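Local coordinates for protein xyloglucan-specific endo-beta-1,4-glucanase (Uncultured bacterium, PDB 4W88) that hydrolyses the beta-1,4-glucan backbone of xyloglucan as an endo-acting glucanase of glycoside hydrolase family 5, at residues A[222-227]-A[254-259]. The protein carries 1 engineered substitution. Sequence-based numbering, arbitrary orientation.
Sequences LHTYTP and NNIKKY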
ATOM      1  N   LEU A 222       7.287  -1.008  -1.356  1.00 17.34           N
ATOM      2  CA  LEU A 222       7.310  -1.874  -2.540  1.00 16.32           C
ATOM      3  C   LEU A 222       6.100  -2.756  -2.564  1.00 17.08           C
ATOM      4  O   LEU A 222       5.557  -3.065  -1.536  1.00 17.70           O
ATOM      5  CB  LEU A 222       8.627  -2.712  -2.566  1.00 19.60           C
ATOM      6  CG  LEU A 222       9.869  -1.856  -2.509  1.00 19.15           C
ATOM      7  CD1 LEU A 222      11.031  -2.747  -2.227  1.00 20.59           C
ATOM      8  CD2 LEU A 222      10.106  -1.028  -3.807  1.00 22.31           C
ATOM      9  N   HIS A 223       5.734  -3.251  -3.757  1.00 17.68           N
ATOM     10  CA  HIS A 223       4.723  -4.262  -3.881  1.00 18.56           C
ATOM     11  C   HIS A 223       5.353  -5.477  -4.534  1.00 18.64           C
ATOM     12  O   HIS A 223       5.940  -5.363  -5.590  1.00 21.50           O
ATOM     13  CB  HIS A 223       3.550  -3.816  -4.728  1.00 18.93           C
ATOM     14  CG  HIS A 223       2.756  -2.704  -4.141  1.00 17.37           C
ATOM     15  ND1 HIS A 223       1.749  -2.028  -4.832  1.00 18.51           N
ATOM     16  CD2 HIS A 223       2.778  -2.175  -2.900  1.00 17.49           C
ATOM     17  CE1 HIS A 223       1.227  -1.129  -4.028  1.00 17.35           C
ATOM     18  NE2 HIS A 223       1.821  -1.216  -2.860  1.00 15.79           N
ATOM     19  N   THR A 224       5.226  -6.630  -3.865  1.00 20.10           N
ATOM     20  CA  THR A 224       5.922  -7.810  -4.268  1.00 22.78           C
ATOM     21  C   THR A 224       5.005  -9.013  -4.196  1.00 23.63           C
ATOM     22  O   THR A 224       5.023  -9.807  -3.232  1.00 30.71           O
ATOM     23  CB  THR A 224       7.240  -8.078  -3.530  1.00 24.31           C
ATOM     24  OG1 THR A 224       7.051  -8.073  -2.115  1.00 29.41           O
ATOM     25  CG2 THR A 224       8.228  -7.084  -3.896  1.00 25.41           C
ATOM     26  N   TYR A 225       4.186  -9.109  -5.204  1.00 21.87           N
ATOM     27  CA  TYR A 225       3.316 -10.310  -5.361  1.00 23.01           C
ATOM     28  C   TYR A 225       4.069 -11.447  -6.074  1.00 21.05           C
ATOM     29  O   TYR A 225       3.692 -11.878  -7.191  1.00 27.32           O
ATOM     30  CB  TYR A 225       2.106  -9.935  -6.185  1.00 21.07           C
ATOM     31  CG  TYR A 225       1.097  -8.962  -5.552  1.00 18.45           C
ATOM     32  CD1 TYR A 225       1.209  -7.547  -5.692  1.00 19.98           C
ATOM     33  CD2 TYR A 225      -0.055  -9.448  -4.946  1.00 17.79           C
ATOM     34  CE1 TYR A 225       0.233  -6.701  -5.163  1.00 17.33           C
ATOM     35  CE2 TYR A 225      -1.053  -8.608  -4.452  1.00 15.29           C
ATOM     36  CZ  TYR A 225      -0.915  -7.204  -4.599  1.00 17.14           C
ATOM     37  OH  TYR A 225      -1.919  -6.417  -4.124  1.00 17.75           O
ATOM     38  N   THR A 226       5.115 -11.910  -5.427  1.00 21.54           N
ATOM     39  CA  THR A 226       6.158 -12.690  -6.089  1.00 21.80           C
ATOM     40  C   THR A 226       6.076 -14.162  -5.688  1.00 22.10           C
ATOM     41  O   THR A 226       6.013 -14.499  -4.480  1.00 21.36           O
ATOM     42  CB  THR A 226       7.497 -12.131  -5.675  1.00 20.69           C
ATOM     43  OG1 THR A 226       7.501 -10.719  -5.961  1.00 26.59           O
ATOM     44  CG2 THR A 226       8.622 -12.817  -6.385  1.00 27.33           C
ATOM     45  N   PRO A 227       6.119 -15.058  -6.677  1.00 24.55           N
ATOM     46  CA  PRO A 227       6.195 -14.790  -8.144  1.00 22.98           C
ATOM     47  C   PRO A 227       4.801 -14.535  -8.727  1.00 20.46           C
ATOM     48  O   PRO A 227       3.789 -15.114  -8.290  1.00 24.06           O
ATOM     49  CB  PRO A 227       6.700 -16.144  -8.736  1.00 28.35           C
ATOM     50  CG  PRO A 227       6.967 -17.014  -7.598  1.00 29.01           C
ATOM     51  CD  PRO A 227       6.236 -16.497  -6.383  1.00 26.27           C
ATOM     52  N   ASN A 254      17.007 -10.167  -2.434  1.00 32.18           N
ATOM     53  CA  ASN A 254      18.422  -9.787  -2.306  1.00 37.25           C
ATOM     54  C   ASN A 254      18.709  -8.418  -2.900  1.00 34.24           C
ATOM     55  O   ASN A 254      19.596  -7.705  -2.436  1.00 34.43           O
ATOM     56  CB  ASN A 254      19.292 -10.896  -2.846  1.00 44.80           C
ATOM     57  CG  ASN A 254      19.298 -12.092  -1.897  1.00 53.40           C
ATOM     58  OD1 ASN A 254      18.915 -11.998  -0.707  1.00 59.19           O
ATOM     59  ND2 ASN A 254      19.682 -13.214  -2.405  1.00 52.98           N
ATOM     60  N   ASN A 255      17.942  -8.009  -3.897  1.00 31.96           N
ATOM     61  CA  ASN A 255      18.073  -6.652  -4.374  1.00 35.63           C
ATOM     62  C   ASN A 255      17.535  -5.616  -3.386  1.00 29.93           C
ATOM     63  O   ASN A 255      18.137  -4.553  -3.179  1.00 29.01           O
ATOM     64  CB  ASN A 255      17.421  -6.508  -5.724  1.00 38.16           C
ATOM     65  CG  ASN A 255      18.300  -7.049  -6.824  1.00 34.14           C
ATOM     66  OD1 ASN A 255      19.548  -7.118  -6.715  1.00 53.23           O
ATOM     67  ND2 ASN A 255      17.682  -7.450  -7.876  1.00 42.67           N
ATOM     68  N   ILE A 256      16.400  -5.921  -2.767  1.00 25.71           N
ATOM     69  CA  ILE A 256      15.849  -5.075  -1.726  1.00 24.09           C
ATOM     70  C   ILE A 256      16.877  -4.925  -0.575  1.00 25.74           C
ATOM     71  O   ILE A 256      17.109  -3.814  -0.087  1.00 25.30           O
ATOM     72  CB  ILE A 256      14.495  -5.615  -1.249  1.00 28.59           C
ATOM     73  CG1 ILE A 256      13.466  -5.531  -2.411  1.00 29.82           C
ATOM     74  CG2 ILE A 256      13.976  -4.792  -0.083  1.00 28.29           C
ATOM     75  CD1 ILE A 256      12.195  -6.356  -2.246  1.00 33.02           C
ATOM     76  N   LYS A 257      17.509  -6.033  -0.188  1.00 28.58           N
ATOM     77  CA  LYS A 257      18.584  -6.017   0.793  1.00 29.04           C
ATOM     78  C   LYS A 257      19.791  -5.119   0.351  1.00 29.51           C
ATOM     79  O   LYS A 257      20.274  -4.267   1.109  1.00 31.43           O
ATOM     80  CB  LYS A 257      19.052  -7.470   1.065  1.00 33.42           C
ATOM     81  CG  LYS A 257      18.532  -8.025   2.395  1.00 46.38           C
ATOM     82  CD  LYS A 257      19.220  -9.334   2.823  1.00 47.24           C
ATOM     83  CE  LYS A 257      20.470  -9.094   3.600  1.00 51.80           C
ATOM     84  NZ  LYS A 257      20.195  -8.623   4.976  1.00 45.87           N
ATOM     85  N   LYS A 258      20.285  -5.337  -0.866  1.00 30.62           N
ATOM     86  CA  LYS A 258      21.453  -4.618  -1.365  1.00 32.66           C
ATOM     87  C   LYS A 258      21.203  -3.118  -1.331  1.00 33.49           C
ATOM     88  O   LYS A 258      22.050  -2.319  -0.912  1.00 30.06           O
ATOM     89  CB  LYS A 258      21.690  -5.039  -2.814  1.00 35.92           C
ATOM     90  CG  LYS A 258      23.022  -4.719  -3.462  1.00 46.85           C
ATOM     91  CD  LYS A 258      23.139  -5.693  -4.635  1.00 61.57           C
ATOM     92  CE  LYS A 258      24.522  -5.770  -5.220  1.00 69.93           C
ATOM     93  NZ  LYS A 258      24.675  -4.675  -6.208  1.00 61.71           N
ATOM     94  N   TYR A 259      20.062  -2.695  -1.812  1.00 32.29           N
ATOM     95  CA  TYR A 259      19.872  -1.250  -2.025  1.00 29.51           C
ATOM     96  C   TYR A 259      19.195  -0.508  -0.885  1.00 33.76           C
ATOM     97  O   TYR A 259      19.300   0.704  -0.819  1.00 31.66           O
ATOM     98  CB  TYR A 259      19.085  -1.044  -3.308  1.00 26.82           C
ATOM     99  CG  TYR A 259      19.884  -1.308  -4.562  1.00 33.00           C
ATOM    100  CD1 TYR A 259      20.651  -0.295  -5.124  1.00 34.27           C
ATOM    101  CD2 TYR A 259      19.899  -2.552  -5.172  1.00 32.37           C
ATOM    102  CE1 TYR A 259      21.400  -0.520  -6.255  1.00 42.78           C
ATOM    103  CE2 TYR A 259      20.679  -2.781  -6.308  1.00 41.67           C
ATOM    104  CZ  TYR A 259      21.407  -1.746  -6.828  1.00 42.06           C
ATOM    105  OH  TYR A 259      22.174  -1.873  -7.930  1.00 45.28           O
TER
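Leu222 and Ile256 reach toward each other tip to tip, the CD1 methyl of Leu222 against the CG1-CD1 arm of Ile256, an apolar contact between strand 218-223 and helix 246-261. Leu222 CD1 lies 3.7 Å from Ile256 CG1 and almost as close to Ile256 CD1, so one methyl rests against the outer arm of the isoleucine. With CG1 anti to the carbonyl carbon of Ile256 (chi1 -65°) and CD1 extended (chi2 164°), that arm continues toward the strand. Thr224 adds a looser touch, its methyl CG2 4.4 Å from Ile256 CD1. All three residues are buried, and Val267 and Ile269 of the adjoining strand also pack on Leu222. In the (beta/alpha)8 TIM barrel of this family, strand 218-223 is the sixth of eight parallel strands, and helix 246-261 follows it in the chain and packs on the barrel's outer wall before strand 267-272. Polar groups turn to other partners: Thr224 OG1 is hydrogen-bonded to Tyr290 OH, while His223 bonds through ND1 to Glu149 of the glycan pocket. Further along the chain, Tyr225 centres an inverse gamma turn and touches a bound beta-D-glucopyranose.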